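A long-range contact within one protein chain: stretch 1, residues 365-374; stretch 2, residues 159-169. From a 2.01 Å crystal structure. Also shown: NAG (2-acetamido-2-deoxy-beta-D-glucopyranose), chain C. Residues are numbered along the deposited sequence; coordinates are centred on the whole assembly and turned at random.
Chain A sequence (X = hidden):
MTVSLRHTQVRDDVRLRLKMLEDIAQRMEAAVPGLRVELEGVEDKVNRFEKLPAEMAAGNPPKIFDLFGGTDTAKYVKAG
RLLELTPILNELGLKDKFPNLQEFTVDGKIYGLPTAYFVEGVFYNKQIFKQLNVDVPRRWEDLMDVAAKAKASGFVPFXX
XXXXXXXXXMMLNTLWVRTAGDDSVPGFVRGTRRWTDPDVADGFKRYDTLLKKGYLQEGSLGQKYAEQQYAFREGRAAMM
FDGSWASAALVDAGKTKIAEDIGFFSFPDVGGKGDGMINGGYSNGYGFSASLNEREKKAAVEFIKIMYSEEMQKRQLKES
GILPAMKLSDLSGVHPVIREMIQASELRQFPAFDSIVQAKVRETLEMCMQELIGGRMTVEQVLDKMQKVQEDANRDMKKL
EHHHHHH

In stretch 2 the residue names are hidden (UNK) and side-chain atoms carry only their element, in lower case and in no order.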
# COMPACT_ATOMS: atom_id res chain seq x y z
N LEU A 365 -12.15 4.09 10.36
CA LEU A 365 -10.88 3.90 11.04
C LEU A 365 -9.96 5.10 10.81
O LEU A 365 -9.32 5.57 11.75
CB LEU A 365 -10.20 2.61 10.58
CG LEU A 365 -8.90 2.31 11.31
CD1 LEU A 365 -9.19 2.18 12.83
CD2 LEU A 365 -8.23 1.05 10.77
N GLU A 366 -9.91 5.60 9.57
CA GLU A 366 -9.12 6.80 9.28
C GLU A 366 -9.54 7.97 10.17
O GLU A 366 -8.70 8.58 10.84
CB GLU A 366 -9.29 7.19 7.81
CG GLU A 366 -8.43 6.39 6.87
CD GLU A 366 -8.90 6.47 5.42
OE1 GLU A 366 -8.26 5.82 4.57
OE2 GLU A 366 -9.88 7.18 5.13
N MET A 367 -10.83 8.28 10.19
CA MET A 367 -11.28 9.43 10.97
C MET A 367 -11.07 9.21 12.46
O MET A 367 -10.67 10.13 13.17
CB MET A 367 -12.74 9.71 10.66
CG MET A 367 -13.05 9.75 9.16
SD MET A 367 -14.77 10.19 8.76
CE MET A 367 -15.62 8.61 8.96
N CYS A 368 -11.32 7.99 12.94
CA CYS A 368 -11.11 7.68 14.35
C CYS A 368 -9.64 7.82 14.74
O CYS A 368 -9.34 8.33 15.82
CB CYS A 368 -11.61 6.28 14.67
SG CYS A 368 -13.39 6.22 14.88
N MET A 369 -8.72 7.38 13.88
CA MET A 369 -7.31 7.49 14.23
C MET A 369 -6.81 8.93 14.23
O MET A 369 -5.95 9.28 15.04
CB MET A 369 -6.46 6.64 13.29
CG MET A 369 -6.70 5.14 13.46
SD MET A 369 -6.54 4.55 15.18
CE MET A 369 -4.77 4.66 15.41
N GLN A 370 -7.35 9.78 13.36
CA GLN A 370 -6.96 11.19 13.44
C GLN A 370 -7.45 11.82 14.74
O GLN A 370 -6.75 12.64 15.34
CB GLN A 370 -7.48 11.94 12.23
CG GLN A 370 -6.64 11.61 11.01
CD GLN A 370 -7.28 12.07 9.74
OE1 GLN A 370 -8.49 12.23 9.68
NE2 GLN A 370 -6.47 12.31 8.71
N GLU A 371 -8.65 11.43 15.20
CA GLU A 371 -9.10 11.87 16.52
C GLU A 371 -8.21 11.33 17.63
O GLU A 371 -7.88 12.05 18.58
CB GLU A 371 -10.56 11.44 16.74
CG GLU A 371 -11.55 12.09 15.78
CD GLU A 371 -11.47 13.61 15.79
OE1 GLU A 371 -11.94 14.20 16.78
OE2 GLU A 371 -10.92 14.20 14.83
N LEU A 372 -7.80 10.05 17.52
CA LEU A 372 -6.91 9.51 18.54
C LEU A 372 -5.56 10.21 18.53
O LEU A 372 -5.01 10.53 19.58
CB LEU A 372 -6.70 8.01 18.34
CG LEU A 372 -5.76 7.34 19.36
CD1 LEU A 372 -6.41 7.19 20.73
CD2 LEU A 372 -5.27 5.97 18.84
N ILE A 373 -5.02 10.48 17.34
CA ILE A 373 -3.75 11.19 17.24
C ILE A 373 -3.89 12.60 17.79
O ILE A 373 -2.97 13.12 18.43
CB ILE A 373 -3.26 11.18 15.78
CG1 ILE A 373 -2.89 9.76 15.34
CG2 ILE A 373 -2.08 12.13 15.61
CD1 ILE A 373 -2.75 9.57 13.79
N GLY A 374 -5.04 13.25 17.55
CA GLY A 374 -5.31 14.56 18.10
C GLY A 374 -5.75 14.56 19.56
O GLY A 374 -6.17 15.60 20.07
N UNK A 159 9.43 8.87 11.62
CA UNK A 159 8.86 9.85 10.70
C UNK A 159 7.42 9.46 10.40
O UNK A 159 7.14 8.29 10.12
c UNK A 159 9.68 9.92 9.41
N UNK A 160 6.51 10.43 10.44
CA UNK A 160 5.08 10.10 10.48
C UNK A 160 4.24 11.32 10.10
O UNK A 160 4.42 12.40 10.65
c UNK A 160 2.70 8.17 11.28
c UNK A 160 1.13 9.45 13.15
c UNK A 160 4.71 9.56 11.88
c UNK A 160 3.26 9.18 12.04
c UNK A 160 0.58 8.44 12.36
c UNK A 160 1.37 7.81 11.43
c UNK A 160 2.47 9.81 12.99
N UNK A 161 3.34 11.14 9.14
CA UNK A 161 2.47 12.22 8.71
C UNK A 161 1.06 11.65 8.56
O UNK A 161 0.90 10.62 7.92
c UNK A 161 2.97 12.82 7.39
N UNK A 162 0.06 12.31 9.16
CA UNK A 162 -1.28 11.73 9.24
C UNK A 162 -2.40 12.65 8.74
O UNK A 162 -3.57 12.34 8.98
c UNK A 162 -1.59 11.29 10.67
o UNK A 162 -1.56 12.42 11.54
N UNK A 163 -2.09 13.73 8.03
CA UNK A 163 -3.15 14.49 7.37
C UNK A 163 -3.92 13.62 6.37
O UNK A 163 -5.14 13.72 6.25
c UNK A 163 -2.55 15.72 6.68
o UNK A 163 -3.58 16.54 6.17
N UNK A 164 -3.21 12.76 5.63
CA UNK A 164 -3.88 11.74 4.83
C UNK A 164 -4.17 10.54 5.73
O UNK A 164 -3.24 9.89 6.23
o UNK A 164 -1.41 12.64 2.40
c UNK A 164 -2.59 12.57 2.81
o UNK A 164 -3.43 13.46 2.59
c UNK A 164 -3.02 11.35 3.62
N UNK A 165 -5.45 10.24 5.94
CA UNK A 165 -5.80 9.34 7.02
C UNK A 165 -5.27 7.93 6.84
O UNK A 165 -4.93 7.27 7.82
N UNK A 166 -5.19 7.45 5.60
CA UNK A 166 -4.78 6.07 5.36
C UNK A 166 -3.35 5.83 5.84
O UNK A 166 -3.00 4.69 6.17
c UNK A 166 -3.88 6.41 3.01
n UNK A 166 -2.81 7.93 1.73
c UNK A 166 -0.03 5.48 1.63
c UNK A 166 -3.97 7.65 2.42
c UNK A 166 -0.65 4.50 2.40
c UNK A 166 -1.95 6.87 1.86
c UNK A 166 -0.67 6.67 1.34
c UNK A 166 -2.59 5.89 2.66
c UNK A 166 -1.92 4.69 2.93
c UNK A 166 -4.91 5.74 3.86
N UNK A 167 -2.53 6.88 5.90
CA UNK A 167 -1.13 6.71 6.32
C UNK A 167 -1.05 6.21 7.75
O UNK A 167 -0.21 5.38 8.09
c UNK A 167 1.06 7.89 6.60
c UNK A 167 -0.43 8.52 4.70
c UNK A 167 -0.37 8.04 6.15
N UNK A 168 -1.93 6.72 8.62
CA UNK A 168 -1.90 6.34 10.03
C UNK A 168 -2.25 4.87 10.22
O UNK A 168 -1.81 4.24 11.19
c UNK A 168 -2.86 7.23 10.82
N UNK A 169 -3.01 4.30 9.29
CA UNK A 169 -3.46 2.92 9.41
C UNK A 169 -2.40 1.91 9.02
O UNK A 169 -2.59 0.71 9.27
c UNK A 169 -4.73 2.72 8.58
o UNK A 169 -5.85 3.76 10.39
c UNK A 169 -5.91 3.39 9.21
n UNK A 169 -6.98 3.59 8.46
C1 NAG C . -1.52 2.07 -0.78
C2 NAG C . -2.95 2.36 -0.34
C3 NAG C . -3.26 1.63 0.96
C4 NAG C . -2.99 0.15 0.80
C5 NAG C . -1.56 -0.08 0.31
C6 NAG C . -1.24 -1.53 0.03
C7 NAG C . -4.19 4.41 -0.89
C8 NAG C . -4.33 5.87 -0.64
N2 NAG C . -3.21 3.79 -0.22
O3 NAG C . -4.62 1.84 1.30
O4 NAG C . -3.15 -0.53 2.04
O5 NAG C . -1.33 0.65 -0.91
O6 NAG C . -2.19 -2.12 -0.85
O7 NAG C . -4.94 3.81 -1.67
O HOH W 1 -7.06 3.46 5.76

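Position 159 carries a single side-chain carbon, more than 13 Å from the helix of residues 365-373, and is therefore alanine, Ala159. At position 160 one carbon leads into a ring of six carbons with no heteroatom; its CA-to-CB bond points toward the helix, and the ring meets Ile373 at its edge, near its plane. This is Phe160, whose CZ lies 3.8 Å from Ile373 CD1. Position 161 again has one carbon, out of reach of the helix; it is Ala161.

One carbon followed by one oxygen marks position 162. The carbon points toward the helix and packs against Ile373, while the oxygen is satisfied elsewhere in the structure. The absence of a branch identifies Ser162, with its CB 3.7 Å from Ile373 CD1. Its backbone also takes part: Gln370 NE2 donates a nearly straight hydrogen bond to Ser162 O at 2.9 Å. Position 163 has the same carbon and oxygen, but its CA-to-CB bond points away and only the backbone nears the helix, with its O 3.1 Å from Gln370 NE2; the residue is Ser163.

At position 164 two carbons, the second carrying two oxygens, form a short carboxylate; the CA-to-CB bond points away from the helix, and the side chain makes no contact with it. Both oxygens are hydrogen-bonded elsewhere, and the residue is Asp164. Position 165 has no side-chain atoms and is Gly165. Here the two backbones come close, with Glu366 CA and Gly165 CA 4.8 Å apart. An ideally placed CB would point toward the helix and clash with Glu366 CB at 3.0 Å, so the bare backbone permits this approach.

Position 166 bears one carbon and a fused five- and six-membered ring system of eight carbons and one nitrogen, an indole. The CA-to-CB bond points away overall, yet the first carbon touches Glu366. This is Trp166, with CB 3.4 Å from Glu366 OE1; the NAG methyl, C8, lies over one face of the indole, 3.5 Å from Trp166 NE1. At position 167 one carbon carries two more in a branch that does not reach the helix, as expected for Val167. The single carbon of position 168 points toward the helix, between Met369 and Ile373, and defines Ala168; its CB is 3.8 Å from Ile373 CD1 and 4.4 Å from Met369 CB.

Position 169 has two carbons, the second bearing one oxygen and one nitrogen, a short amide whose end approaches Leu365, Glu366 and Met369. It is Asn169. Asn169 ND2 donates to a water at 2.7 Å, which in turn donates to Glu366 OE1 at 2.9 Å. Asn169 OD1 has no modelled polar partner and lies 3.5 Å from both Leu365 CG and Met369 CG.

The contact thus joins a close backbone approach at Gly165 to an apolar patch around Ile373. Gln370 ties its amide to the loop backbone, and a water links Glu366 to Asn169, while the helical segments cross at 81°.

Stretch 2 (159-169) AFASSDGWVAN
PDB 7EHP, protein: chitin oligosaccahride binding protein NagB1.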